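Local coordinates for ScaE cell-surface anchored scaffoldin protein (Ruminococcus flavefaciens, PDB 2ZF9) that probably binds dockerin modules through this type III cohesin module, fixing cellulosome components to the bacterial cell surface, at residues V162-E166 / E167-M171; A135-Q138 / P139-Y143. All blocks are in the same frame, centred on the assembly; numbering follows the deposited sequence. Where two conformers were deposited one is given.

Interaction 1 (V162-E166 / E167-M171)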
loop_
_atom_site.group_PDB
_atom_site.type_symbol
_atom_site.label_atom_id
_atom_site.label_comp_id
_atom_site.label_asym_id
_atom_site.label_seq_id
_atom_site.Cartn_x
_atom_site.Cartn_y
_atom_site.Cartn_z
ATOM N N VAL A 162 -6.149 -17.813 3.324
ATOM C CA VAL A 162 -5.730 -18.529 4.534
ATOM C C VAL A 162 -4.985 -19.836 4.226
ATOM O O VAL A 162 -4.037 -20.170 4.931
ATOM C CB VAL A 162 -6.847 -18.735 5.605
ATOM C CG1 VAL A 162 -7.464 -17.405 6.012
ATOM C CG2 VAL A 162 -7.913 -19.688 5.132
ATOM N N LYS A 163 -5.364 -20.548 3.164
ATOM C CA LYS A 163 -4.704 -21.829 2.901
ATOM C C LYS A 163 -3.377 -21.744 2.148
ATOM O O LYS A 163 -2.596 -22.702 2.137
ATOM C CB LYS A 163 -5.639 -22.752 2.161
ATOM C CG LYS A 163 -6.654 -23.413 3.070
ATOM C CD LYS A 163 -7.656 -24.175 2.236
ATOM C CE LYS A 163 -8.640 -24.934 3.128
ATOM N NZ LYS A 163 -9.484 -25.782 2.234
ATOM N N LYS A 164 -3.140 -20.604 1.502
ATOM C CA LYS A 164 -2.038 -20.440 0.552
ATOM C C LYS A 164 -2.001 -21.558 -0.468
ATOM O O LYS A 164 -0.966 -22.164 -0.706
ATOM C CB LYS A 164 -0.705 -20.316 1.284
ATOM C CG LYS A 164 -0.574 -19.056 2.078
ATOM C CD LYS A 164 0.888 -18.760 2.352
ATOM C CE LYS A 164 1.645 -18.453 1.057
ATOM N NZ LYS A 164 3.053 -17.990 1.281
ATOM N N ASP A 165 -3.146 -21.831 -1.072
ATOM C CA ASP A 165 -3.233 -22.792 -2.148
ATOM C C ASP A 165 -2.864 -22.125 -3.478
ATOM O O ASP A 165 -2.361 -21.002 -3.499
ATOM C CB ASP A 165 -4.661 -23.392 -2.206
ATOM C CG ASP A 165 -5.761 -22.325 -2.302
ATOM O OD1 ASP A 165 -5.440 -21.176 -2.656
ATOM O OD2 ASP A 165 -6.964 -22.629 -2.044
ATOM N N GLU A 166 -3.115 -22.805 -4.591
ATOM C CA GLU A 166 -2.718 -22.299 -5.891
ATOM C C GLU A 166 -3.395 -20.954 -6.159
ATOM O O GLU A 166 -2.778 -20.055 -6.695
ATOM C CB GLU A 166 -3.083 -23.300 -7.004
ATOM C CG GLU A 166 -2.467 -22.967 -8.369
ATOM C CD GLU A 166 -3.112 -23.736 -9.528
ATOM O OE1 GLU A 166 -4.181 -24.346 -9.335
ATOM O OE2 GLU A 166 -2.557 -23.696 -10.639
ATOM N N GLU A 167 -4.663 -20.839 -5.786
ATOM C CA GLU A 167 -5.396 -19.601 -5.991
ATOM C C GLU A 167 -4.739 -18.472 -5.183
ATOM O O GLU A 167 -4.693 -17.354 -5.652
ATOM C CB GLU A 167 -6.888 -19.738 -5.600
ATOM C CG GLU A 167 -7.663 -18.374 -5.611
ATOM C CD GLU A 167 -9.184 -18.519 -5.414
ATOM O OE1 GLU A 167 -9.810 -19.324 -6.147
ATOM O OE2 GLU A 167 -9.756 -17.816 -4.546
ATOM N N GLY A 168 -4.283 -18.787 -3.973
ATOM C CA GLY A 168 -3.649 -17.798 -3.106
ATOM C C GLY A 168 -2.312 -17.392 -3.706
ATOM O O GLY A 168 -1.973 -16.215 -3.739
ATOM N N LEU A 169 -1.547 -18.357 -4.193
ATOM C CA LEU A 169 -0.213 -18.027 -4.786
ATOM C C LEU A 169 -0.304 -17.186 -6.045
ATOM O O LEU A 169 0.564 -16.330 -6.293
ATOM C CB LEU A 169 0.597 -19.262 -5.119
ATOM C CG LEU A 169 1.071 -20.091 -3.943
ATOM C CD1 LEU A 169 2.204 -20.989 -4.406
ATOM C CD2 LEU A 169 1.531 -19.233 -2.795
ATOM N N LEU A 170 -1.314 -17.498 -6.868
ATOM C CA LEU A 170 -1.532 -16.797 -8.124
ATOM C C LEU A 170 -1.969 -15.361 -7.870
ATOM O O LEU A 170 -1.536 -14.455 -8.567
ATOM C CB LEU A 170 -2.633 -17.492 -8.958
ATOM C CG LEU A 170 -2.180 -18.714 -9.770
ATOM C CD1 LEU A 170 -3.397 -19.484 -10.338
ATOM C CD2 LEU A 170 -1.220 -18.330 -10.915
HETATM N N MSE A 171 -2.898 -15.165 -6.922
HETATM C CA MSE A 171 -3.375 -13.816 -6.642
HETATM C C MSE A 171 -2.217 -12.991 -6.054
HETATM O O MSE A 171 -2.118 -11.802 -6.316
HETATM C CB MSE A 171 -4.599 -13.851 -5.703
HETATM C CG MSE A 171 -4.272 -14.052 -4.257
HETATM SE SE MSE A 171 -5.862 -13.793 -3.055
HETATM C CE MSE A 171 -6.741 -12.580 -3.774
#
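Asp165 CG sits between its own backbone N and carbonyl carbon (chi1 54°), and this turn of the side chain brings OD1 over the start of the next helix, where it accepts a hydrogen bond from Gly168 N at 3.0 Å. The amide meets OD1 nearly in line with the carboxylate C-O bond. OD1 also takes a hydrogen bond from the side-chain amide of Asn161, which helps fix the rotation of the carboxylate. Asp165 is thus the N-cap of helix 166-178, the helix that follows strand 158-160 in this cohesin module. A short acidic side chain suits the place, since it can accept from a first-turn amide that no helical carbonyl serves, and its negative charge probably interacts well with the positive end of the helix dipole. With an alanine here, Gly168 N would probably lose its side-chain acceptor and the Asn161 amide its mate, leaving the helix start less firmly defined. Regular helical bonding begins at once: Leu169 N donates to Asp165 O at 2.9 Å, and Leu170 N to Glu166 O at 3.0 Å. Gly168 is buried, and a beta carbon there would probably sit tightly against Lys164 CA. Lys164 and Leu169 cross at about a right angle, with CE of the lysine 3.9 Å from CD2 of the leucine, so the methylene next to the charged amine touches a leucine methyl. Glu166 and Leu170 instead run alongside each other; Glu166 CG lies 4.1 Å from Leu170 CD1, while the buried leucine also reaches Ser28.

Interaction 2 (A135-Q138 / P139-Y143); sequences ADAQ and PGDKY
Asp141 OD2 accepts a hydrogen bond from Gln138 N at 2.7 Å, the amide approaching from above the carboxylate plane, 48° out of it. In return, Asp141 N donates to Gln138 O at 2.9 Å, so Gln138 and Asp141 are joined by two bonds, one through a side chain and one through the backbone. Water 2 gives Asp141 OD2 a second donor at 2.7 Å and makes a weak bond to Asp136 O. The carboxylate reaches back to Gln138 because Asp141 CG lies anti to its carbonyl carbon (chi1 -80°); a side chain this short is enough to span the turn. The backbone pair closes a type II beta turn, Gln138-Pro139-Gly140-Asp141, which leads the chain from the loop after strand 124-132 into strand 142-149. Proline fits the second position, its ring holding phi at -48°, whereas Gly140 has a positive phi at which a CB would collide with the preceding carbonyl oxygen. Backbone hydrogen bonds of Gly140 and Asp141 with Val187 join the turn to strand 180-187. Two residues beyond the turn, Tyr143 reaches the loop with its hydroxyl: OH lies 3.4 Å from Ala137 CB, which comes to the ring edge, and a small methyl is well suited to this close approach. Water 1, in the plane of the ring, lies 2.6 Å from Tyr143 OH and donates to Asp136 OD1 at 3.1 Å, bridging the phenol to the carboxylate of Asp136. Farther out, the bent Gln138 side chain runs beside the Pro139 ring, its OE1 3.5 Å from Pro139 CD.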
loop_
_atom_site.group_PDB
_atom_site.type_symbol
_atom_site.label_atom_id
_atom_site.label_comp_id
_atom_site.label_asym_id
_atom_site.label_seq_id
_atom_site.Cartn_x
_atom_site.Cartn_y
_atom_site.Cartn_z
ATOM N N ALA A 135 8.467 21.957 4.263
ATOM C CA ALA A 135 8.188 23.389 4.280
ATOM C C ALA A 135 8.609 24.055 2.947
ATOM O O ALA A 135 8.085 25.102 2.574
ATOM C CB ALA A 135 8.867 24.058 5.501
ATOM N N ASP A 136 9.485 23.406 2.189
ATOM C CA ASP A 136 9.988 24.010 0.956
ATOM C C ASP A 136 9.246 23.594 -0.306
ATOM O O ASP A 136 9.689 23.922 -1.402
ATOM C CB ASP A 136 11.509 23.753 0.815
ATOM C CG ASP A 136 11.854 22.275 0.660
ATOM O OD1 ASP A 136 11.008 21.419 1.000
ATOM O OD2 ASP A 136 12.983 21.968 0.206
ATOM N N ALA A 137 8.130 22.875 -0.165
ATOM C CA ALA A 137 7.390 22.391 -1.324
ATOM C C ALA A 137 7.042 23.527 -2.285
ATOM O O ALA A 137 6.585 24.601 -1.843
ATOM C CB ALA A 137 6.110 21.664 -0.883
ATOM N N GLN A 138 7.212 23.249 -3.577
ATOM C CA GLN A 138 6.988 24.205 -4.677
ATOM C C GLN A 138 6.048 23.633 -5.730
ATOM O O GLN A 138 6.046 22.410 -5.934
ATOM C CB GLN A 138 8.325 24.525 -5.387
ATOM C CG GLN A 138 9.364 25.251 -4.557
ATOM C CD GLN A 138 8.868 26.603 -4.105
ATOM O OE1 GLN A 138 8.248 27.348 -4.881
ATOM N NE2 GLN A 138 9.110 26.925 -2.831
ATOM N N PRO A 139 5.332 24.509 -6.483
ATOM C CA PRO A 139 4.488 24.055 -7.596
ATOM C C PRO A 139 5.290 23.106 -8.453
ATOM O O PRO A 139 6.477 23.354 -8.694
ATOM C CB PRO A 139 4.225 25.344 -8.411
ATOM C CG PRO A 139 4.367 26.467 -7.422
ATOM C CD PRO A 139 5.354 25.986 -6.357
ATOM N N GLY A 140 4.659 22.019 -8.888
ATOM C CA GLY A 140 5.338 20.996 -9.668
ATOM C C GLY A 140 5.990 19.864 -8.868
ATOM O O GLY A 140 6.248 18.790 -9.428
ATOM N N ASP A 141 6.251 20.073 -7.574
ATOM C CA ASP A 141 6.982 19.046 -6.786
ATOM C C ASP A 141 6.104 17.795 -6.683
ATOM O O ASP A 141 4.892 17.935 -6.571
ATOM C CB ASP A 141 7.340 19.553 -5.376
ATOM C CG ASP A 141 8.584 20.452 -5.364
ATOM O OD1 ASP A 141 9.349 20.453 -6.349
ATOM O OD2 ASP A 141 8.785 21.172 -4.372
ATOM N N LYS A 142 6.704 16.602 -6.756
ATOM C CA LYS A 142 5.960 15.338 -6.661
ATOM C C LYS A 142 6.732 14.407 -5.750
ATOM O O LYS A 142 7.911 14.232 -5.938
ATOM C CB LYS A 142 5.833 14.685 -8.035
ATOM C CG LYS A 142 4.972 13.417 -8.090
ATOM C CD LYS A 142 4.821 12.969 -9.557
ATOM C CE LYS A 142 4.043 11.697 -9.688
ATOM N NZ LYS A 142 3.739 11.453 -11.131
ATOM N N TYR A 143 6.053 13.840 -4.767
ATOM C CA TYR A 143 6.653 12.945 -3.769
ATOM C C TYR A 143 5.943 11.598 -3.882
ATOM O O TYR A 143 4.751 11.522 -3.572
ATOM C CB TYR A 143 6.400 13.520 -2.376
ATOM C CG TYR A 143 6.825 14.962 -2.218
ATOM C CD1 TYR A 143 8.162 15.287 -1.912
ATOM C CD2 TYR A 143 5.903 16.001 -2.362
ATOM C CE1 TYR A 143 8.560 16.630 -1.750
ATOM C CE2 TYR A 143 6.285 17.340 -2.204
ATOM C CZ TYR A 143 7.616 17.644 -1.919
ATOM O OH TYR A 143 8.004 18.947 -1.769
HETATM O O HOH W 1 10.522 19.607 -1.462
HETATM O O HOH W 2 11.314 21.731 -3.477
#

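How the interactions relate
Interaction 2 comes first along the chain, at the entry to strand 142-149; interaction 1 follows after strand 158-160, at the start of helix 166-178. They lie on opposite sides of the chain's centre, with their own centres 41 Å apart and their nearest atoms about 24 Å apart, so neither touches the other. The beta framework connects them: strand 66-73 pairs antiparallel with both 142-149 and 158-160, and strand 180-187, which follows the helix, returns to pair with 142-149 and passes beside the turn of interaction 2. Thus the turn leading into a strand and the capped helix start are separate local features of one cohesin module, linked through its strands.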